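Local coordinates for protein PcyX_EBK42635 (Marine metagenome, PDB 5OWG) that probably reduces biliverdin to phycoerythrobilin with electrons from ferredoxin, as a four-electron ferredoxin-dependent bilin reductase probably of oceanic phage origin, at residues G87-G92 with H117-W122. Sequence-based numbering, arbitrary orientation.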
ATOM      1  N   GLY A  87      -8.606  14.916   4.505  1.00 79.80           N
ATOM      2  CA  GLY A  87      -7.292  15.320   4.965  1.00 67.97           C
ATOM      3  C   GLY A  87      -6.649  14.271   5.847  1.00 53.04           C
ATOM      4  O   GLY A  87      -5.716  14.569   6.599  1.00 56.02           O
ATOM      5  N   GLY A  88      -7.134  13.036   5.756  1.00 68.84           N
ATOM      6  CA  GLY A  88      -6.685  11.978   6.628  1.00 64.35           C
ATOM      7  C   GLY A  88      -5.299  11.474   6.289  1.00 74.27           C
ATOM      8  O   GLY A  88      -4.710  11.829   5.263  1.00 66.66           O
ATOM      9  N   PRO A  89      -4.746  10.625   7.160  1.00 69.00           N
ATOM     10  CA  PRO A  89      -3.401  10.090   6.922  1.00 73.53           C
ATOM     11  C   PRO A  89      -3.365   9.091   5.775  1.00 74.85           C
ATOM     12  O   PRO A  89      -4.329   8.967   5.013  1.00 61.20           O
ATOM     13  CB  PRO A  89      -3.050   9.427   8.260  1.00 67.59           C
ATOM     14  CG  PRO A  89      -4.364   9.058   8.850  1.00 68.53           C
ATOM     15  CD  PRO A  89      -5.334  10.117   8.412  1.00 63.69           C
ATOM     16  N   ILE A  90      -2.250   8.377   5.648  1.00 65.18           N
ATOM     17  CA  ILE A  90      -2.055   7.379   4.606  1.00 44.89           C
ATOM     18  C   ILE A  90      -1.685   6.069   5.288  1.00 53.48           C
ATOM     19  O   ILE A  90      -0.617   5.962   5.905  1.00 64.53           O
ATOM     20  CB  ILE A  90      -0.970   7.802   3.603  1.00 55.50           C
ATOM     21  CG1 ILE A  90      -1.408   9.049   2.831  1.00 49.95           C
ATOM     22  CG2 ILE A  90      -0.651   6.667   2.628  1.00 50.56           C
ATOM     23  CD1 ILE A  90      -0.254   9.810   2.209  1.00 56.85           C
ATOM     24  N   TYR A  91      -2.565   5.076   5.188  1.00 48.50           N
ATOM     25  CA  TYR A  91      -2.205   3.722   5.587  1.00 52.53           C
ATOM     26  C   TYR A  91      -1.053   3.236   4.722  1.00 61.06           C
ATOM     27  O   TYR A  91      -1.110   3.312   3.491  1.00 57.07           O
ATOM     28  CB  TYR A  91      -3.404   2.785   5.444  1.00 52.60           C
ATOM     29  CG  TYR A  91      -3.136   1.340   5.823  1.00 58.35           C
ATOM     30  CD1 TYR A  91      -2.512   0.468   4.938  1.00 57.92           C
ATOM     31  CD2 TYR A  91      -3.531   0.844   7.058  1.00 60.35           C
ATOM     32  CE1 TYR A  91      -2.274  -0.852   5.279  1.00 61.88           C
ATOM     33  CE2 TYR A  91      -3.299  -0.474   7.409  1.00 51.33           C
ATOM     34  CZ  TYR A  91      -2.672  -1.317   6.515  1.00 69.89           C
ATOM     35  OH  TYR A  91      -2.440  -2.630   6.859  1.00 54.28           O
ATOM     36  N   GLY A  92      -0.003   2.745   5.367  1.00 52.87           N
ATOM     37  CA  GLY A  92       1.127   2.196   4.653  1.00 63.16           C
ATOM     38  C   GLY A  92       1.676   0.997   5.387  1.00 59.23           C
ATOM     39  O   GLY A  92       1.966   1.081   6.581  1.00 57.48           O
ATOM     40  N   HIS A 117      -4.120  14.986  13.113  1.00 85.86           N
ATOM     41  CA  HIS A 117      -5.326  14.356  12.615  1.00 85.71           C
ATOM     42  C   HIS A 117      -5.775  13.293  13.607  1.00 86.97           C
ATOM     43  O   HIS A 117      -4.931  12.539  14.113  1.00 79.41           O
ATOM     44  CB  HIS A 117      -5.101  13.722  11.240  1.00 89.42           C
ATOM     45  CG  HIS A 117      -6.347  13.615  10.419  1.00 74.44           C
ATOM     46  ND1 HIS A 117      -7.242  12.575  10.552  1.00 61.76           N
ATOM     47  CD2 HIS A 117      -6.849  14.424   9.458  1.00 61.97           C
ATOM     48  CE1 HIS A 117      -8.241  12.747   9.705  1.00 66.04           C
ATOM     49  NE2 HIS A 117      -8.028  13.863   9.031  1.00 63.23           N
ATOM     50  N   PRO A 118      -7.076  13.204  13.908  1.00 73.89           N
ATOM     51  CA  PRO A 118      -7.520  12.203  14.895  1.00 70.06           C
ATOM     52  C   PRO A 118      -7.181  10.770  14.516  1.00 73.55           C
ATOM     53  O   PRO A 118      -6.820   9.977  15.395  1.00 64.96           O
ATOM     54  CB  PRO A 118      -9.040  12.428  14.957  1.00 70.16           C
ATOM     55  CG  PRO A 118      -9.239  13.828  14.511  1.00 70.22           C
ATOM     56  CD  PRO A 118      -8.175  14.094  13.494  1.00 68.25           C
ATOM     57  N   LEU A 119      -7.289  10.408  13.234  1.00 72.24           N
ATOM     58  CA  LEU A 119      -7.109   9.010  12.851  1.00 72.05           C
ATOM     59  C   LEU A 119      -5.679   8.537  13.082  1.00 69.79           C
ATOM     60  O   LEU A 119      -5.453   7.341  13.295  1.00 66.87           O
ATOM     61  CB  LEU A 119      -7.509   8.807  11.389  1.00 70.32           C
ATOM     62  CG  LEU A 119      -7.431   7.370  10.859  1.00 65.43           C
ATOM     63  CD1 LEU A 119      -8.208   6.408  11.746  1.00 53.28           C
ATOM     64  CD2 LEU A 119      -7.949   7.303   9.432  1.00 54.51           C
ATOM     65  N   THR A 120      -4.703   9.447  13.039  1.00 61.53           N
ATOM     66  CA  THR A 120      -3.331   9.082  13.379  1.00 70.31           C
ATOM     67  C   THR A 120      -3.197   8.814  14.873  1.00 72.96           C
ATOM     68  O   THR A 120      -2.732   7.746  15.288  1.00 72.83           O
ATOM     69  CB  THR A 120      -2.364  10.189  12.953  1.00 72.49           C
ATOM     70  OG1 THR A 120      -2.538  10.482  11.562  1.00 76.49           O
ATOM     71  CG2 THR A 120      -0.919   9.762  13.205  1.00 70.27           C
ATOM     72  N   LYS A 121      -3.587   9.792  15.696  1.00 80.39           N
ATOM     73  CA  LYS A 121      -3.526   9.643  17.146  1.00 60.72           C
ATOM     74  C   LYS A 121      -4.111   8.305  17.580  1.00 64.48           C
ATOM     75  O   LYS A 121      -3.525   7.591  18.401  1.00 67.48           O
ATOM     76  CB  LYS A 121      -4.266  10.803  17.815  1.00 68.26           C
ATOM     77  CG  LYS A 121      -3.821  12.172  17.322  1.00 67.86           C
ATOM     78  CD  LYS A 121      -4.418  13.297  18.146  1.00 66.39           C
ATOM     79  CE  LYS A 121      -3.564  13.620  19.358  1.00 63.79           C
ATOM     80  NZ  LYS A 121      -4.368  13.687  20.606  1.00 75.46           N
ATOM     81  N   TRP A 122      -5.274   7.952  17.039  1.00 64.93           N
ATOM     82  CA  TRP A 122      -5.742   6.579  17.141  1.00 62.97           C
ATOM     83  C   TRP A 122      -4.792   5.672  16.374  1.00 74.12           C
ATOM     84  O   TRP A 122      -4.528   5.889  15.189  1.00 72.02           O
ATOM     85  CB  TRP A 122      -7.162   6.447  16.590  1.00 63.73           C
ATOM     86  CG  TRP A 122      -7.664   5.038  16.622  1.00 60.38           C
ATOM     87  CD1 TRP A 122      -8.459   4.473  17.575  1.00 63.62           C
ATOM     88  CD2 TRP A 122      -7.395   4.009  15.662  1.00 68.52           C
ATOM     89  NE1 TRP A 122      -8.704   3.156  17.266  1.00 70.74           N
ATOM     90  CE2 TRP A 122      -8.060   2.847  16.097  1.00 71.31           C
ATOM     91  CE3 TRP A 122      -6.655   3.958  14.477  1.00 65.70           C
ATOM     92  CZ2 TRP A 122      -8.011   1.650  15.388  1.00 72.59           C
ATOM     93  CZ3 TRP A 122      -6.605   2.771  13.776  1.00 61.04           C
ATOM     94  CH2 TRP A 122      -7.278   1.632  14.233  1.00 75.93           C
TER
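Pro89 lays its ring against the short helix 118-121 and meets three side chains at its N-terminal end, the N-cap His117, Leu119 and Thr120. Taken from CB outward, the ring carbons pass from threonine to leucine to imidazole. CB lies 3.5 Å from Thr120 OG1, a van der Waals approach to a hydroxyl whose weak hydrogen bond goes to the carbonyl of Phe109. CG sits between that same oxygen and Leu119 CD2. CD, the carbon next to the ring nitrogen, is 3.9 Å from Leu119 CB and also lies over one face of the His117 imidazole, 4.1 Å from the ring centroid, as a CH-pi contact. The compact, rigid proline ring can thus fill the place between imidazole, leucine and threonine without bringing a polar group, and no hydrogen bond crosses between 87-92 and 117-122. These residues join the start of strand 90-96, within the antiparallel sheet of the ferredoxin-dependent bilin reductase fold, to the segment that follows the edge strand 104-110; Leu119 also touches Tyr176 and Lys179 of helix 161-179. On the same face of the imidazole, Gly88 CA stands 3.6 Å from the centroid, 22° off the normal; lacking a side chain, glycine lets the backbone itself lie against the ring. Gly87 O approaches obliquely, 3.1 Å from His117 CD2. Histidine suits this N-cap because its two nitrogens work in different directions. CG is anti to the backbone N (chi1 -154°), beside the carbonyl carbon; chi2 of -84° then sets the turn of the ring, and ND1 accepts a weak capping bond from Leu119 N at 3.4 Å, while NE2 is hydrogen-bonded to Glu186, whose carboxylate would be expected to polarise the ring.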